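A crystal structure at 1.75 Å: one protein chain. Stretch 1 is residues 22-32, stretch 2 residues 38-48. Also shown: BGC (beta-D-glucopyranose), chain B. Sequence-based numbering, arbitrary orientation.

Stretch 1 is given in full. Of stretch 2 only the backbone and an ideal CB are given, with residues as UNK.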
# COMPACT_ATOMS: atom_id res chain seq x y z
N PRO A 22 0.71 16.69 5.19
CA PRO A 22 -0.63 16.10 5.35
C PRO A 22 -0.62 14.57 5.36
O PRO A 22 -1.27 13.96 4.57
CB PRO A 22 -1.39 16.58 4.11
CG PRO A 22 -0.31 16.75 3.06
CD PRO A 22 0.96 17.12 3.80
N PHE A 23 0.08 14.01 6.33
CA PHE A 23 0.32 12.56 6.45
C PHE A 23 -0.53 12.02 7.59
O PHE A 23 -0.63 12.67 8.64
CB PHE A 23 1.82 12.28 6.58
CG PHE A 23 2.60 12.84 5.42
CD1 PHE A 23 2.54 12.27 4.16
CD2 PHE A 23 3.42 13.93 5.58
CE1 PHE A 23 3.27 12.80 3.09
CE2 PHE A 23 4.18 14.41 4.53
CZ PHE A 23 4.06 13.90 3.28
N SER A 24 -1.18 10.90 7.38
CA SER A 24 -2.00 10.29 8.44
C SER A 24 -1.42 8.94 8.78
O SER A 24 -1.80 8.44 9.85
CB SER A 24 -3.43 10.22 8.00
OG SER A 24 -3.55 9.38 6.89
N TRP A 25 -0.57 8.36 7.91
CA TRP A 25 -0.17 6.96 8.08
C TRP A 25 1.20 6.65 7.47
O TRP A 25 1.76 7.42 6.64
CB TRP A 25 -1.26 6.05 7.52
CG TRP A 25 -1.34 6.01 6.03
CD1 TRP A 25 -1.86 6.96 5.21
CD2 TRP A 25 -0.87 4.95 5.17
NE1 TRP A 25 -1.75 6.58 3.91
CE2 TRP A 25 -1.15 5.35 3.85
CE3 TRP A 25 -0.23 3.72 5.42
CZ2 TRP A 25 -0.79 4.56 2.76
CZ3 TRP A 25 0.12 2.95 4.34
CH2 TRP A 25 -0.21 3.34 3.05
N SER A 26 1.71 5.49 7.89
CA SER A 26 3.03 4.98 7.53
C SER A 26 2.98 3.47 7.44
O SER A 26 2.11 2.84 8.08
CB SER A 26 4.07 5.39 8.48
OG SER A 26 3.87 4.74 9.69
N TYR A 27 3.92 2.90 6.68
CA TYR A 27 4.19 1.44 6.71
C TYR A 27 5.60 1.29 6.19
O TYR A 27 6.11 2.23 5.61
CB TYR A 27 3.08 0.68 5.97
CG TYR A 27 3.29 0.45 4.50
CD1 TYR A 27 3.17 1.51 3.60
CD2 TYR A 27 3.62 -0.81 3.99
CE1 TYR A 27 3.40 1.32 2.24
CE2 TYR A 27 3.76 -1.02 2.63
CZ TYR A 27 3.67 0.04 1.76
OH TYR A 27 3.91 -0.09 0.40
N ASN A 28 6.14 0.12 6.42
CA ASN A 28 7.54 -0.21 6.12
C ASN A 28 7.68 -1.63 5.60
O ASN A 28 8.79 -2.17 5.73
CB ASN A 28 8.37 -0.05 7.38
CG ASN A 28 8.03 -0.97 8.54
OD1 ASN A 28 7.00 -1.65 8.57
ND2 ASN A 28 8.93 -0.98 9.49
N TRP A 29 6.62 -2.17 5.01
CA TRP A 29 6.65 -3.54 4.43
C TRP A 29 7.02 -4.58 5.48
O TRP A 29 7.42 -5.71 5.07
CB TRP A 29 7.67 -3.59 3.29
CG TRP A 29 7.34 -2.79 2.08
CD1 TRP A 29 6.59 -3.19 1.03
CD2 TRP A 29 7.77 -1.44 1.78
NE1 TRP A 29 6.50 -2.20 0.10
CE2 TRP A 29 7.21 -1.11 0.53
CE3 TRP A 29 8.54 -0.49 2.44
CZ2 TRP A 29 7.37 0.12 -0.08
CZ3 TRP A 29 8.74 0.74 1.81
CH2 TRP A 29 8.21 1.02 0.56
N GLU A 30 6.92 -4.25 6.77
CA GLU A 30 7.27 -5.17 7.86
C GLU A 30 6.05 -5.28 8.75
O GLU A 30 5.14 -4.46 8.65
CB GLU A 30 8.44 -4.67 8.72
CG GLU A 30 9.75 -4.58 7.98
CD GLU A 30 10.24 -5.93 7.54
OE1 GLU A 30 9.88 -6.95 8.19
OE2 GLU A 30 10.94 -5.96 6.51
N PRO A 31 6.05 -6.28 9.65
CA PRO A 31 4.98 -6.39 10.65
C PRO A 31 5.16 -5.46 11.88
O PRO A 31 4.18 -5.26 12.62
CB PRO A 31 5.09 -7.90 10.99
CG PRO A 31 6.58 -8.18 10.94
CD PRO A 31 7.02 -7.40 9.71
N ARG A 32 6.37 -4.97 12.15
CA ARG A 32 6.67 -4.14 13.36
C ARG A 32 7.25 -2.83 12.85
O ARG A 32 7.79 -2.82 11.77
CB ARG A 32 7.68 -4.82 14.30
CG ARG A 32 7.21 -6.14 14.89
CD ARG A 32 6.88 -6.09 16.37
NE ARG A 32 6.27 -7.37 16.78
CZ ARG A 32 5.69 -7.60 17.95
NH1 ARG A 32 5.63 -6.66 18.87
NH2 ARG A 32 5.15 -8.79 18.19
N UNK A 38 4.88 10.34 15.92
CA UNK A 38 3.71 10.92 16.62
C UNK A 38 2.68 11.43 15.60
O UNK A 38 3.10 12.00 14.64
CB UNK A 38 4.14 12.06 17.54
N UNK A 39 1.39 11.20 15.84
CA UNK A 39 0.27 11.69 15.01
C UNK A 39 0.14 10.92 13.70
O UNK A 39 -0.68 11.31 12.86
CB UNK A 39 0.45 13.18 14.71
N UNK A 40 0.86 9.81 13.51
CA UNK A 40 0.62 9.01 12.26
C UNK A 40 0.44 7.54 12.59
O UNK A 40 1.10 7.04 13.51
CB UNK A 40 1.78 9.17 11.27
N UNK A 41 -0.55 6.95 11.92
CA UNK A 41 -1.02 5.57 12.15
C UNK A 41 -0.03 4.69 11.41
O UNK A 41 0.02 4.80 10.21
CB UNK A 41 -2.46 5.34 11.67
N UNK A 42 0.75 3.89 12.14
CA UNK A 42 1.53 2.79 11.53
C UNK A 42 0.57 1.66 11.15
O UNK A 42 -0.39 1.30 11.92
CB UNK A 42 2.61 2.28 12.48
N UNK A 43 0.80 1.07 9.98
CA UNK A 43 -0.01 -0.07 9.51
C UNK A 43 0.90 -1.28 9.38
O UNK A 43 1.75 -1.35 8.51
CB UNK A 43 -0.70 0.24 8.18
N UNK A 44 0.72 -2.32 10.24
CA UNK A 44 1.51 -3.54 10.09
C UNK A 44 1.21 -4.26 8.77
O UNK A 44 0.08 -4.15 8.29
CB UNK A 44 1.24 -4.48 11.27
N UNK A 45 2.25 -4.89 8.21
CA UNK A 45 2.12 -5.77 7.02
C UNK A 45 2.55 -7.20 7.31
O UNK A 45 3.64 -7.43 7.83
CB UNK A 45 2.95 -5.22 5.86
N UNK A 46 1.68 -8.14 6.94
CA UNK A 46 2.03 -9.56 6.68
C UNK A 46 2.57 -9.68 5.26
O UNK A 46 1.80 -9.71 4.36
CB UNK A 46 0.82 -10.48 6.87
N UNK A 47 3.88 -9.65 5.10
CA UNK A 47 4.58 -9.49 3.80
C UNK A 47 4.37 -10.72 2.92
O UNK A 47 4.28 -10.58 1.70
CB UNK A 47 6.08 -9.26 4.02
N UNK A 48 4.44 -11.87 3.57
CA UNK A 48 4.44 -13.21 2.94
C UNK A 48 4.71 -14.29 3.98
O UNK A 48 4.92 -14.03 5.18
CB UNK A 48 5.49 -13.29 1.83
C2 BGC B . 10.54 -5.02 -0.52
C3 BGC B . 10.55 -4.54 0.90
C4 BGC B . 11.33 -3.25 0.91
C5 BGC B . 10.72 -2.25 -0.10
C6 BGC B . 11.40 -0.90 -0.35
C1 BGC B . 10.01 -3.99 -1.49
O2 BGC B . 9.66 -6.15 -0.52
O3 BGC B . 11.01 -5.55 1.85
O4 BGC B . 11.27 -2.85 2.28
O5 BGC B . 10.73 -2.75 -1.44
O6 BGC B . 12.81 -1.16 -0.59

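Position 38 lies beyond the reach of stretch 1, which sets no demand there; the residue is Ala38. At position 39 the ideal CB also meets nothing, but phi of 74° favours glycine, and Gly39 is found.

Position 40 points its CA-to-CB bond toward stretch 1, with the ideal CB 3.9 Å from Ser24 O and 4.2 Å from Trp25 N. The surroundings are backbone and the CB of Phe23, so a medium-sized aliphatic side chain would suit, and valine, isoleucine or leucine are all plausible. The residue is Ile40. Its CG2 lies 3.4 Å from Phe23 O and 4.2 Å from Phe23 CB, while its CA makes a CA-H...O contact of 3.5 Å to Ser24 O.

At position 41 the backbone enters a parallel bridge with Trp25. The amide N donates to Ser24 O at 2.8 Å, almost linearly, and the carbonyl O accepts from Ser26 N at 3.0 Å. The ideal CB is on the same face of the sheet as the Trp25 side chain, 4.4 Å from Trp25 CB. No charge of stretch 1 calls for a partner, so many side chains would fit. Glu41 extends with chi1 and chi2 both t, and its carboxylate is hydrogen-bonded elsewhere in the structure.

Position 42 pairs with Ser26 on the other face, its ideal CB 3.9 Å from Ser26 OG. Farther along, Asn28 OD1 and the carbonyls of Glu30 and Arg32 gather as acceptors. A long side chain ending in a donor would suit, whether tyrosine, lysine or arginine. Of the residues in stretch 2, Tyr42 has the largest area covered by stretch 1: its OH lies 2.8 Å from Asn28 OD1, 2.8 Å from Glu30 O and 3.0 Å from Arg32 O, and which acceptor takes its one proton is not settled. Ser26 OG sits at the ring edge, 3.8 Å from Tyr42 CD1.

At position 43 the amide N donates to Ser26 O at 2.9 Å. The ideal CB, pointing sideways, is near Tyr27 CB and Trp25 CE3, a place for a compact apolar group such as valine or isoleucine. Val43 brings CG2 to 3.9 Å from Trp25 CE3.

At position 44, phi of -64° is compatible with proline, and the ideal CB lies 3.3 Å from Pro31 O, so a compact side chain would suit, proline among several. Pro44 places its CB 3.5 Å from Pro31 O.

Position 45 has an amide N that donates to Glu30 O at 3.0 Å. Its CB points sideways, near Tyr27 and Trp29, so a long apolar chain, leucine or methionine, would suit. Met45 sets CE 3.9 Å from Tyr27 CE2 and SD 3.7 Å from Trp29 CA.

Position 46 points away and is unconstrained by stretch 1; it is Leu46.

Position 47 points toward stretch 1, with the ideal CB 3.9 Å from Trp29 O and glucose beyond. An aromatic or a donor would suit. Trp47 donates from NE1 to BGC O2 at 3.0 Å, while the Trp29 ring covers the sugar with one face.

Position 48, out of reach, is Gly48.

Stretch 2 (38-48) AGIEYVPMLWG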
# COMPACT_ATOMS: atom_id res chain seq x y z
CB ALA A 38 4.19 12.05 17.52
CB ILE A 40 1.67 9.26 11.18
CG1 ILE A 40 3.08 9.21 11.73
CG2 ILE A 40 1.41 10.57 10.41
CD1 ILE A 40 4.09 9.49 10.67
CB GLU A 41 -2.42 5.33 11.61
CG GLU A 41 -2.88 3.90 11.82
CD GLU A 41 -4.16 3.55 11.10
OE1 GLU A 41 -5.01 4.46 10.99
OE2 GLU A 41 -4.31 2.37 10.67
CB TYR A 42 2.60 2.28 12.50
CG TYR A 42 3.27 1.04 12.03
CD1 TYR A 42 4.11 1.10 10.92
CD2 TYR A 42 3.03 -0.19 12.62
CE1 TYR A 42 4.75 -0.03 10.46
CE2 TYR A 42 3.66 -1.33 12.15
CZ TYR A 42 4.49 -1.24 11.05
OH TYR A 42 5.12 -2.33 10.54
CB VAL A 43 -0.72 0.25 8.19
CG1 VAL A 43 -1.56 -0.93 7.75
CG2 VAL A 43 -1.56 1.50 8.31
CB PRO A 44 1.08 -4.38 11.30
CG PRO A 44 0.54 -3.37 12.26
CD PRO A 44 -0.14 -2.32 11.40
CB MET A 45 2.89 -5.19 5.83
CG MET A 45 2.99 -6.21 4.69
SD MET A 45 3.86 -5.59 3.25
CE MET A 45 2.57 -4.73 2.37
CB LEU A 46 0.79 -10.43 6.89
CG LEU A 46 1.05 -11.92 6.73
CD1 LEU A 46 2.32 -12.29 7.47
CD2 LEU A 46 -0.15 -12.77 7.22
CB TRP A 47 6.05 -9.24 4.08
CG TRP A 47 6.86 -8.95 2.86
CD1 TRP A 47 7.13 -7.72 2.32
CD2 TRP A 47 7.44 -9.92 1.98
NE1 TRP A 47 7.92 -7.86 1.22
CE2 TRP A 47 8.09 -9.20 0.96
CE3 TRP A 47 7.51 -11.32 1.97
CZ2 TRP A 47 8.81 -9.85 -0.05
CZ3 TRP A 47 8.21 -11.96 0.96
CH2 TRP A 47 8.84 -11.23 -0.04
O HOH W 1 4.04 -2.24 7.48
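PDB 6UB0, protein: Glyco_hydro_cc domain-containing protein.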